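Local coordinates for KaiC-like domain-containing protein (Pyrococcus horikoshii, PDB 2EKD), which is of unknown function but is probably related to KaiC-like P-loop NTPases, and is assembled here from six copies of the chain, at residues F[11-16]-F[190-195]; F[41-46]-F[113-118]; F[95-100]-F[137-142]; F[184-189]-F[201-206]. All blocks are in the same frame, centred on the assembly; numbering follows the deposited sequence.

Contact 1 of 4, residues F[11-16]-F[190-195]; sequences LFRVGE and KSIKDE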
# COMPACT_ATOMS: atom_id res chain seq x y z
N LEU F 11 22.16 -5.84 -33.13
CA LEU F 11 22.40 -5.73 -31.69
C LEU F 11 22.03 -7.04 -30.98
O LEU F 11 22.41 -7.30 -29.85
CB LEU F 11 21.52 -4.62 -31.12
CG LEU F 11 21.85 -3.24 -31.70
CD1 LEU F 11 20.91 -2.16 -31.15
CD2 LEU F 11 23.27 -2.79 -31.37
N PHE F 12 21.20 -7.84 -31.68
CA PHE F 12 20.75 -9.10 -31.10
C PHE F 12 21.22 -10.31 -31.93
O PHE F 12 21.56 -10.20 -33.10
CB PHE F 12 19.22 -9.07 -31.04
CG PHE F 12 18.75 -7.73 -30.54
CD1 PHE F 12 18.83 -7.44 -29.18
CD2 PHE F 12 18.23 -6.80 -31.43
CE1 PHE F 12 18.39 -6.21 -28.72
CE2 PHE F 12 17.80 -5.57 -30.95
CZ PHE F 12 17.88 -5.26 -29.59
N ARG F 13 21.24 -11.48 -31.31
CA ARG F 13 21.62 -12.69 -32.02
C ARG F 13 20.48 -13.69 -32.00
O ARG F 13 19.62 -13.66 -31.11
CB ARG F 13 22.88 -13.30 -31.40
CG ARG F 13 22.74 -13.75 -29.98
CD ARG F 13 24.10 -14.15 -29.44
NE ARG F 13 24.76 -15.13 -30.30
CZ ARG F 13 26.00 -15.57 -30.12
NH1 ARG F 13 26.73 -15.11 -29.10
NH2 ARG F 13 26.52 -16.45 -30.96
N VAL F 14 20.45 -14.57 -33.00
CA VAL F 14 19.40 -15.57 -33.10
C VAL F 14 19.21 -16.34 -31.81
O VAL F 14 20.18 -16.67 -31.12
CB VAL F 14 19.67 -16.57 -34.24
CG1 VAL F 14 19.63 -15.85 -35.57
CG2 VAL F 14 21.01 -17.25 -34.04
N GLY F 15 17.95 -16.61 -31.48
CA GLY F 15 17.65 -17.35 -30.27
C GLY F 15 17.34 -16.45 -29.10
O GLY F 15 16.85 -16.92 -28.07
N GLU F 16 17.61 -15.15 -29.24
CA GLU F 16 17.34 -14.22 -28.14
C GLU F 16 15.87 -13.90 -27.97
O GLU F 16 15.08 -13.95 -28.91
CB GLU F 16 18.08 -12.89 -28.33
CG GLU F 16 19.53 -12.88 -27.91
CD GLU F 16 20.04 -11.47 -27.60
OE1 GLU F 16 19.58 -10.87 -26.59
OE2 GLU F 16 20.89 -10.96 -28.36
N LYS F 190 19.48 -4.40 -20.42
CA LYS F 190 20.18 -5.68 -20.31
C LYS F 190 20.56 -6.18 -21.69
O LYS F 190 19.85 -5.92 -22.68
CB LYS F 190 19.31 -6.73 -19.59
CG LYS F 190 20.08 -8.01 -19.27
CD LYS F 190 19.34 -8.98 -18.34
CE LYS F 190 18.24 -9.74 -19.05
NZ LYS F 190 17.77 -10.92 -18.24
N SER F 191 21.67 -6.89 -21.77
CA SER F 191 22.10 -7.41 -23.06
C SER F 191 23.14 -8.53 -22.91
O SER F 191 23.83 -8.66 -21.91
CB SER F 191 22.71 -6.26 -23.87
OG SER F 191 23.19 -6.76 -25.12
N ILE F 192 23.19 -9.40 -23.94
CA ILE F 192 24.23 -10.43 -23.96
C ILE F 192 25.59 -9.81 -24.27
O ILE F 192 26.65 -10.30 -23.88
CB ILE F 192 23.87 -11.43 -25.06
CG1 ILE F 192 22.71 -12.32 -24.63
CG2 ILE F 192 25.08 -12.34 -25.35
CD1 ILE F 192 22.24 -13.24 -25.76
N LYS F 193 25.54 -8.71 -25.04
CA LYS F 193 26.75 -8.01 -25.43
C LYS F 193 27.06 -6.86 -24.47
O LYS F 193 26.53 -5.77 -24.58
CB LYS F 193 26.55 -7.48 -26.85
CG LYS F 193 26.09 -8.58 -27.80
CD LYS F 193 25.84 -8.10 -29.23
CE LYS F 193 25.29 -9.21 -30.13
NZ LYS F 193 25.15 -8.73 -31.50
N ASP F 194 27.94 -7.14 -23.51
CA ASP F 194 28.36 -6.17 -22.50
C ASP F 194 28.72 -4.79 -23.05
O ASP F 194 28.56 -3.78 -22.37
CB ASP F 194 29.56 -6.74 -21.74
CG ASP F 194 29.32 -8.16 -21.26
OD1 ASP F 194 28.58 -8.34 -20.27
OD2 ASP F 194 29.85 -9.10 -21.89
N GLU F 195 29.20 -4.77 -24.29
CA GLU F 195 29.60 -3.53 -24.96
C GLU F 195 28.45 -2.53 -25.13
O GLU F 195 28.67 -1.32 -25.09
CB GLU F 195 30.19 -3.88 -26.34
CG GLU F 195 30.63 -2.69 -27.18
CD GLU F 195 31.19 -3.12 -28.54
OE1 GLU F 195 32.20 -3.86 -28.57
OE2 GLU F 195 30.62 -2.72 -29.58
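Ile192 and Glu16 reach toward each other tip to tip, the methyl CD1 of Ile192 lying 3.4 Å from the carboxylate carbon CD of Glu16. The same methyl also touches CG of Glu16 and stays about equally far from both carboxylate oxygens, so it abuts the whole end of the acid and not one oxygen. The CG1-CD1 arm of Ile192 runs out fully extended (chi2 174°), which carries CD1 that far. Arg13, on the same segment as Glu16, adds its aliphatic part: its CD is 4.2 Å from Ile192 CD1. The carboxylate is held at both oxygens. Arg13 N donates to Glu16 OE2 at 3.0 Å, meeting it on the anti side and 23° out of the carboxylate plane, while OE1 is hydrogen-bonded to the hydroxyls of Ser177 and Thr176. Between Arg13 and Glu16 the chain makes a type II beta turn, closed by the backbone bond from Glu16 N to Arg13 O; Gly15 occupies its third position. This turn leads into strand 17-22 of the central sheet, and 190-195 is the loop that leaves strand 185-190. There Ser191 OG accepts from Lys193 N at 3.1 Å, an ST turn. Lys193 then stretches its extended chain across to the backbone of Leu11, with CE 3.5 Å from Leu11 O. Its ammonium NZ stays 5.7 Å from Glu16 OE2, too far for an ion pair but near enough that the opposite charges may attract weakly. Ala62 of the second subunit packs on both Arg13 and Ile192.

Contact 2 of 4, residues F[41-46]-F[113-118]; sequences LPIVVD and PVINPV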
# COMPACT_ATOMS: atom_id res chain seq x y z
N LEU F 41 14.79 -9.90 -43.25
CA LEU F 41 14.36 -11.21 -42.76
C LEU F 41 12.83 -11.30 -42.72
O LEU F 41 12.13 -10.31 -42.62
CB LEU F 41 14.90 -11.39 -41.34
CG LEU F 41 16.42 -11.41 -41.27
CD1 LEU F 41 16.93 -11.48 -39.83
CD2 LEU F 41 17.03 -12.62 -41.99
N PRO F 42 12.32 -12.54 -42.80
CA PRO F 42 10.87 -12.76 -42.74
C PRO F 42 10.31 -12.33 -41.38
O PRO F 42 10.89 -12.64 -40.34
CB PRO F 42 10.74 -14.27 -42.96
CG PRO F 42 11.95 -14.59 -43.80
CD PRO F 42 13.03 -13.78 -43.13
N ILE F 43 9.18 -11.61 -41.40
CA ILE F 43 8.53 -11.14 -40.18
C ILE F 43 7.32 -12.00 -39.81
O ILE F 43 6.47 -12.27 -40.65
CB ILE F 43 8.01 -9.70 -40.34
CG1 ILE F 43 9.16 -8.72 -40.58
CG2 ILE F 43 7.20 -9.30 -39.10
CD1 ILE F 43 10.06 -8.50 -39.38
N VAL F 44 7.25 -12.43 -38.56
CA VAL F 44 6.12 -13.21 -38.07
C VAL F 44 5.68 -12.59 -36.75
O VAL F 44 6.45 -12.52 -35.79
CB VAL F 44 6.47 -14.69 -37.85
CG1 VAL F 44 5.26 -15.41 -37.25
CG2 VAL F 44 6.84 -15.34 -39.16
N VAL F 45 4.43 -12.14 -36.71
CA VAL F 45 3.87 -11.51 -35.53
C VAL F 45 2.96 -12.45 -34.73
O VAL F 45 2.09 -13.12 -35.29
CB VAL F 45 3.04 -10.26 -35.93
CG1 VAL F 45 2.40 -9.64 -34.69
CG2 VAL F 45 3.92 -9.24 -36.64
N ASP F 46 3.18 -12.51 -33.42
CA ASP F 46 2.33 -13.30 -32.55
C ASP F 46 1.37 -12.26 -31.97
O ASP F 46 1.76 -11.43 -31.14
CB ASP F 46 3.14 -13.99 -31.45
CG ASP F 46 4.00 -15.11 -31.98
OD1 ASP F 46 3.55 -15.81 -32.91
OD2 ASP F 46 5.12 -15.31 -31.48
N PRO F 113 16.38 -17.45 -40.08
CA PRO F 113 15.64 -17.00 -38.90
C PRO F 113 14.60 -15.93 -39.24
O PRO F 113 14.68 -15.28 -40.29
CB PRO F 113 16.74 -16.44 -38.02
CG PRO F 113 17.61 -15.76 -39.02
CD PRO F 113 17.70 -16.79 -40.14
N VAL F 114 13.63 -15.74 -38.35
CA VAL F 114 12.60 -14.73 -38.57
C VAL F 114 12.58 -13.73 -37.41
O VAL F 114 12.96 -14.07 -36.29
CB VAL F 114 11.18 -15.37 -38.67
CG1 VAL F 114 11.16 -16.46 -39.74
CG2 VAL F 114 10.76 -15.95 -37.34
N ILE F 115 12.17 -12.50 -37.70
CA ILE F 115 12.05 -11.49 -36.66
C ILE F 115 10.64 -11.76 -36.15
O ILE F 115 9.68 -11.77 -36.93
CB ILE F 115 12.18 -10.06 -37.24
CG1 ILE F 115 13.57 -9.88 -37.85
CG2 ILE F 115 11.94 -9.02 -36.15
CD1 ILE F 115 14.71 -10.20 -36.90
N ASN F 116 10.53 -11.99 -34.85
CA ASN F 116 9.26 -12.36 -34.23
C ASN F 116 8.70 -11.39 -33.18
O ASN F 116 8.96 -11.55 -31.99
CB ASN F 116 9.44 -13.76 -33.61
CG ASN F 116 8.16 -14.32 -33.03
OD1 ASN F 116 8.20 -15.24 -32.21
ND2 ASN F 116 7.01 -13.79 -33.46
N PRO F 117 7.94 -10.38 -33.62
CA PRO F 117 7.38 -9.44 -32.65
C PRO F 117 6.17 -10.08 -31.97
O PRO F 117 5.27 -10.57 -32.65
CB PRO F 117 6.96 -8.25 -33.51
CG PRO F 117 7.88 -8.35 -34.72
CD PRO F 117 7.85 -9.83 -34.98
N VAL F 118 6.17 -10.10 -30.65
CA VAL F 118 5.06 -10.67 -29.88
C VAL F 118 4.37 -9.49 -29.20
O VAL F 118 4.98 -8.78 -28.40
CB VAL F 118 5.56 -11.65 -28.80
CG1 VAL F 118 4.38 -12.23 -28.03
CG2 VAL F 118 6.36 -12.77 -29.46
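Ile43 and Ile115 cross obliquely at the apolar centre, where the methyl CD1 of Ile43 presses to 3.4 Å from CB of Ile115, tighter than ordinary van der Waals contact. The second torsion of Ile43 (chi2 -70°) folds CD1 back toward the neighbouring strand, although its CB leans away from it. Leu41 meets Ile115 at about a right angle, CD1 to CD1 at 3.9 Å, and Ile35 and Val36 of helix 29-37 cover this side. Pro42 CB packs on Val114 CG1. The two backbones run parallel as neighbours in the middle of a mainly parallel sheet, an alpha/beta arrangement consistent with the P-loop NTPase clan to which the family is assigned, with strand 73-77 next to 44-48 and strand 149-156 next to 114-119. Ile115 is gripped at both ends of its backbone: its N donates to Pro42 O, and its O accepts from Val44 N at 3.0 Å. Pro117 has no N-H to offer Val44 O, and the side chain of Asn116 fills in: ND2 donates to Val44 O at 2.7 Å, from 39° above the carbonyl plane. Further along, Asp46 N binds Pro117 O at 3.0 Å. At the polar edge the same ND2 makes a weak bond to Asp46 OD2 (3.1 Å), the carboxylate and amide planes standing 87° apart. Asp46 OD1 has its own weak partner, the hydroxyl of Tyr102, and the CG2 methyl of Val118 lies 3.5 Å from Asp46 OD2.

Contact 3 of 4, residues F[95-100]-F[137-142]; sequences YVISEQ and VKMVSN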
# COMPACT_ATOMS: atom_id res chain seq x y z
N TYR F 95 -5.24 -18.29 -19.47
CA TYR F 95 -4.39 -17.18 -19.85
C TYR F 95 -2.99 -17.62 -20.29
O TYR F 95 -2.00 -16.96 -20.00
CB TYR F 95 -4.29 -16.19 -18.69
CG TYR F 95 -5.64 -15.81 -18.14
CD1 TYR F 95 -6.59 -15.19 -18.95
CD2 TYR F 95 -5.99 -16.11 -16.82
CE1 TYR F 95 -7.86 -14.88 -18.47
CE2 TYR F 95 -7.26 -15.80 -16.33
CZ TYR F 95 -8.19 -15.19 -17.16
OH TYR F 95 -9.44 -14.89 -16.68
N VAL F 96 -2.94 -18.74 -21.01
CA VAL F 96 -1.68 -19.27 -21.51
C VAL F 96 -1.93 -20.07 -22.79
O VAL F 96 -3.06 -20.44 -23.09
CB VAL F 96 -0.99 -20.18 -20.46
CG1 VAL F 96 -1.77 -21.47 -20.30
CG2 VAL F 96 0.45 -20.45 -20.87
N ILE F 97 -0.86 -20.33 -23.54
CA ILE F 97 -0.97 -21.09 -24.78
C ILE F 97 -0.22 -22.41 -24.69
O ILE F 97 0.84 -22.51 -24.07
CB ILE F 97 -0.40 -20.28 -25.99
CG1 ILE F 97 -1.43 -19.25 -26.46
CG2 ILE F 97 -0.04 -21.21 -27.13
CD1 ILE F 97 -1.71 -18.14 -25.47
N SER F 98 -0.80 -23.44 -25.30
CA SER F 98 -0.19 -24.77 -25.32
C SER F 98 1.07 -24.68 -26.17
O SER F 98 1.06 -24.08 -27.24
CB SER F 98 -1.15 -25.78 -25.94
OG SER F 98 -0.52 -27.04 -26.13
N GLU F 99 2.15 -25.28 -25.69
CA GLU F 99 3.40 -25.25 -26.44
C GLU F 99 3.46 -26.35 -27.49
O GLU F 99 4.32 -26.34 -28.37
CB GLU F 99 4.60 -25.35 -25.50
CG GLU F 99 4.67 -26.61 -24.66
CD GLU F 99 5.84 -26.61 -23.69
OE1 GLU F 99 7.00 -26.50 -24.16
OE2 GLU F 99 5.61 -26.70 -22.47
N GLN F 100 2.53 -27.31 -27.40
CA GLN F 100 2.49 -28.41 -28.36
C GLN F 100 1.81 -27.99 -29.66
O GLN F 100 2.13 -28.50 -30.73
CB GLN F 100 1.74 -29.62 -27.78
CG GLN F 100 2.44 -30.31 -26.61
CD GLN F 100 2.40 -29.50 -25.33
OE1 GLN F 100 1.34 -29.04 -24.90
NE2 GLN F 100 3.56 -29.33 -24.70
N VAL F 137 4.90 -16.55 -17.83
CA VAL F 137 6.34 -16.36 -17.85
C VAL F 137 7.04 -17.63 -18.36
O VAL F 137 7.99 -17.54 -19.14
CB VAL F 137 6.87 -16.00 -16.45
CG1 VAL F 137 8.41 -15.94 -16.47
CG2 VAL F 137 6.31 -14.65 -16.02
N LYS F 138 6.57 -18.81 -17.95
CA LYS F 138 7.17 -20.07 -18.39
C LYS F 138 7.05 -20.15 -19.91
O LYS F 138 7.93 -20.64 -20.59
CB LYS F 138 6.48 -21.28 -17.77
CG LYS F 138 6.51 -21.34 -16.25
CD LYS F 138 6.26 -22.75 -15.73
CE LYS F 138 4.93 -23.32 -16.20
NZ LYS F 138 4.81 -24.77 -15.87
N MSE F 139 5.92 -19.67 -20.41
CA MSE F 139 5.65 -19.67 -21.84
C MSE F 139 6.74 -18.86 -22.55
O MSE F 139 7.17 -19.20 -23.64
CB MSE F 139 4.26 -19.08 -22.10
CG MSE F 139 3.95 -18.71 -23.54
SE MSE F 139 2.18 -18.44 -23.85
CE MSE F 139 1.67 -17.53 -22.41
N VAL F 140 7.20 -17.79 -21.91
CA VAL F 140 8.24 -16.97 -22.51
C VAL F 140 9.62 -17.64 -22.38
O VAL F 140 10.39 -17.66 -23.33
CB VAL F 140 8.32 -15.56 -21.87
CG1 VAL F 140 9.49 -14.78 -22.46
CG2 VAL F 140 7.00 -14.81 -22.11
N SER F 141 9.92 -18.20 -21.21
CA SER F 141 11.23 -18.82 -21.04
C SER F 141 11.41 -20.12 -21.81
O SER F 141 12.54 -20.51 -22.09
CB SER F 141 11.52 -19.05 -19.55
OG SER F 141 10.58 -19.93 -18.98
N ASN F 142 10.33 -20.80 -22.16
CA ASN F 142 10.44 -22.06 -22.89
C ASN F 142 10.98 -21.91 -24.32
O ASN F 142 11.49 -22.86 -24.89
CB ASN F 142 9.09 -22.80 -22.95
CG ASN F 142 8.70 -23.43 -21.62
OD1 ASN F 142 9.55 -23.90 -20.87
ND2 ASN F 142 7.40 -23.47 -21.35
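Val96 and the selenomethionine Met139 run alongside each other with opposite headings, methyl CG2 of Val96 lying 3.5 Å from the terminal methyl CE of Met139. The selenium sits one residue further on: SE is 3.6 Å from the backbone N of Ile97 and 3.8 Å from its CB, so a single side chain touches two consecutive residues. Met139 leaves its helix with CG anti to the backbone N (chi1 166°) and bends at its last torsion (chi3 42°), which turns CE toward Val96. Leu124 of helix 121-127 also packs on Met139, and Ile92, from a loop, touches Ile97.

Beyond this apolar patch, Glu99 and Asn142 cross at about a right angle with their flat ends only 24° apart in tilt. Glu99 OE2 stays 3.9 Å from Asn142 ND2, an approach without a hydrogen bond. The other end of that amide is held elsewhere, Asn142 OD1 accepting from Lys81 of the second subunit. Outward again, Ser98 stands at the N-cap position of helix 99-105, and its OG donates to Gln100 OE1 at 3.0 Å. On the other segment, Asn142 N bonds to Lys138 O at 2.9 Å. The arrangement is surface packing of the end region of helix 130-141 against the loop and the start of helix 99-105, beside a subunit interface.

Contact 4 of 4, residues F[184-189]-F[201-206]; sequences SGIIIK and VSPLLN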
# COMPACT_ATOMS: atom_id res chain seq x y z
N SER F 184 13.94 10.20 -24.78
CA SER F 184 15.25 10.52 -25.34
C SER F 184 15.83 9.35 -26.13
O SER F 184 16.91 9.46 -26.71
CB SER F 184 16.21 10.92 -24.22
OG SER F 184 16.34 9.89 -23.26
N GLY F 185 15.11 8.24 -26.17
CA GLY F 185 15.59 7.09 -26.91
C GLY F 185 15.33 5.75 -26.23
O GLY F 185 14.64 5.67 -25.21
N ILE F 186 15.91 4.70 -26.80
CA ILE F 186 15.73 3.36 -26.27
C ILE F 186 16.89 2.97 -25.36
O ILE F 186 18.05 2.95 -25.79
CB ILE F 186 15.60 2.35 -27.42
CG1 ILE F 186 14.44 2.76 -28.34
CG2 ILE F 186 15.38 0.95 -26.87
CD1 ILE F 186 14.40 1.99 -29.63
N ILE F 187 16.59 2.67 -24.11
CA ILE F 187 17.63 2.27 -23.17
C ILE F 187 17.80 0.76 -23.21
O ILE F 187 16.82 0.01 -23.19
CB ILE F 187 17.28 2.65 -21.72
CG1 ILE F 187 17.11 4.16 -21.60
CG2 ILE F 187 18.40 2.17 -20.79
CD1 ILE F 187 16.73 4.61 -20.19
N ILE F 188 19.05 0.32 -23.26
CA ILE F 188 19.36 -1.10 -23.26
C ILE F 188 19.67 -1.46 -21.82
O ILE F 188 20.81 -1.38 -21.39
CB ILE F 188 20.58 -1.39 -24.15
CG1 ILE F 188 20.26 -0.96 -25.59
CG2 ILE F 188 20.92 -2.88 -24.08
CD1 ILE F 188 21.41 -1.09 -26.56
N LYS F 189 18.63 -1.83 -21.07
CA LYS F 189 18.77 -2.20 -19.67
C LYS F 189 19.56 -3.49 -19.46
O LYS F 189 20.20 -3.67 -18.43
CB LYS F 189 17.39 -2.36 -19.02
CG LYS F 189 16.65 -1.07 -18.76
CD LYS F 189 15.20 -1.33 -18.35
CE LYS F 189 15.10 -2.19 -17.10
NZ LYS F 189 13.69 -2.42 -16.67
N VAL F 201 20.13 4.13 -27.48
CA VAL F 201 20.20 4.31 -28.92
C VAL F 201 18.92 4.97 -29.43
O VAL F 201 17.91 4.97 -28.73
CB VAL F 201 20.43 2.96 -29.66
CG1 VAL F 201 21.84 2.43 -29.38
CG2 VAL F 201 19.39 1.94 -29.21
N SER F 202 18.99 5.54 -30.62
CA SER F 202 17.83 6.18 -31.25
C SER F 202 17.74 5.69 -32.70
O SER F 202 17.94 6.45 -33.64
CB SER F 202 17.96 7.70 -31.21
OG SER F 202 17.78 8.19 -29.89
N PRO F 203 17.43 4.41 -32.89
CA PRO F 203 17.32 3.81 -34.22
C PRO F 203 16.32 4.45 -35.19
O PRO F 203 16.49 4.35 -36.40
CB PRO F 203 16.99 2.35 -33.92
CG PRO F 203 16.22 2.44 -32.64
CD PRO F 203 17.04 3.44 -31.85
N LEU F 204 15.30 5.12 -34.66
CA LEU F 204 14.30 5.74 -35.53
C LEU F 204 14.77 7.04 -36.18
O LEU F 204 13.97 7.78 -36.76
CB LEU F 204 13.01 6.01 -34.74
CG LEU F 204 12.32 4.78 -34.14
CD1 LEU F 204 11.02 5.20 -33.46
CD2 LEU F 204 12.03 3.78 -35.22
N LEU F 205 16.07 7.32 -36.09
CA LEU F 205 16.63 8.52 -36.70
C LEU F 205 17.28 8.21 -38.05
O LEU F 205 18.18 7.37 -38.14
CB LEU F 205 17.65 9.17 -35.77
CG LEU F 205 17.07 9.76 -34.49
CD1 LEU F 205 18.19 10.38 -33.66
CD2 LEU F 205 16.03 10.81 -34.85
N ASN F 206 16.81 8.89 -39.09
CA ASN F 206 17.32 8.70 -40.45
C ASN F 206 18.55 9.55 -40.73
O ASN F 206 19.64 8.97 -40.92
CB ASN F 206 16.23 9.04 -41.47
CG ASN F 206 15.19 7.94 -41.59
OD1 ASN F 206 14.11 8.04 -41.01
ND2 ASN F 206 15.50 6.91 -42.36
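Ile186 N donates to Val201 O at 2.8 Å, and Val201 N returns a bond to Ile186 O at 2.9 Å. The reciprocal bonds make Ile186 and Val201 an antiparallel hydrogen-bonded pair. Their side chains emerge on the same face of the sheet, Ile186 CB lying 4.2 Å from Val201 CG2. That branch of Val201 lies between its backbone N and carbonyl carbon, and it also comes within 3.8 Å of Ile186 O. Ile186 carries the apolar contact further: its extended arm (chi2 169°) puts CD1 3.5 Å from CG of Pro203, and the isoleucine and the proline ring cross at about a right angle. Leu31 of helix 29-37 packs on Ile186 and Tyr34 on Pro203, so this helix covers that face, while Leu179 of strand 177-182 also touches Ile186.

Next to the pair in sequence, Gly185 lies close to the second segment, its CA 3.6 Å from Val201 O. A side chain there would collide with Val201 O and Ser202 OG, and the backbone angles of Gly185 would also press it against Ser184 O. Ser202 OG lies 3.5 Å from Ser184 O. From Ser202 to Leu205 the chain then bends in a type I beta turn, with Leu205 N bonded to Ser202 O. The arrangement is an antiparallel pairing at the edge of the mixed sheet, where short strand 200-201 joins strand 185-190 just before the chain's C-terminal end.

In the fold
Contacts 2 and 4 pair strands of one mixed sheet, and contact 1 joins loops flanking two of its strands, 17-22 and 185-190. Contact 2 links two inner parallel strands, its centre about 9 Å from the centre of the chain; contact 4 adds the short edge strand 200-201. Along the chain, contacts 2 and 3 both fall between the two segments of contact 1, while the segments of contacts 1 and 4 alternate and adjoin. Contacts 1 and 2 touch through Val14 and Pro113, their centres 17 Å apart. Contact 3 packs the end region of helix 130-141 on the loop and start of helix 99-105, about 30 Å from contact 4, centre to centre. Contacts 1 and 3 both meet the second subunit.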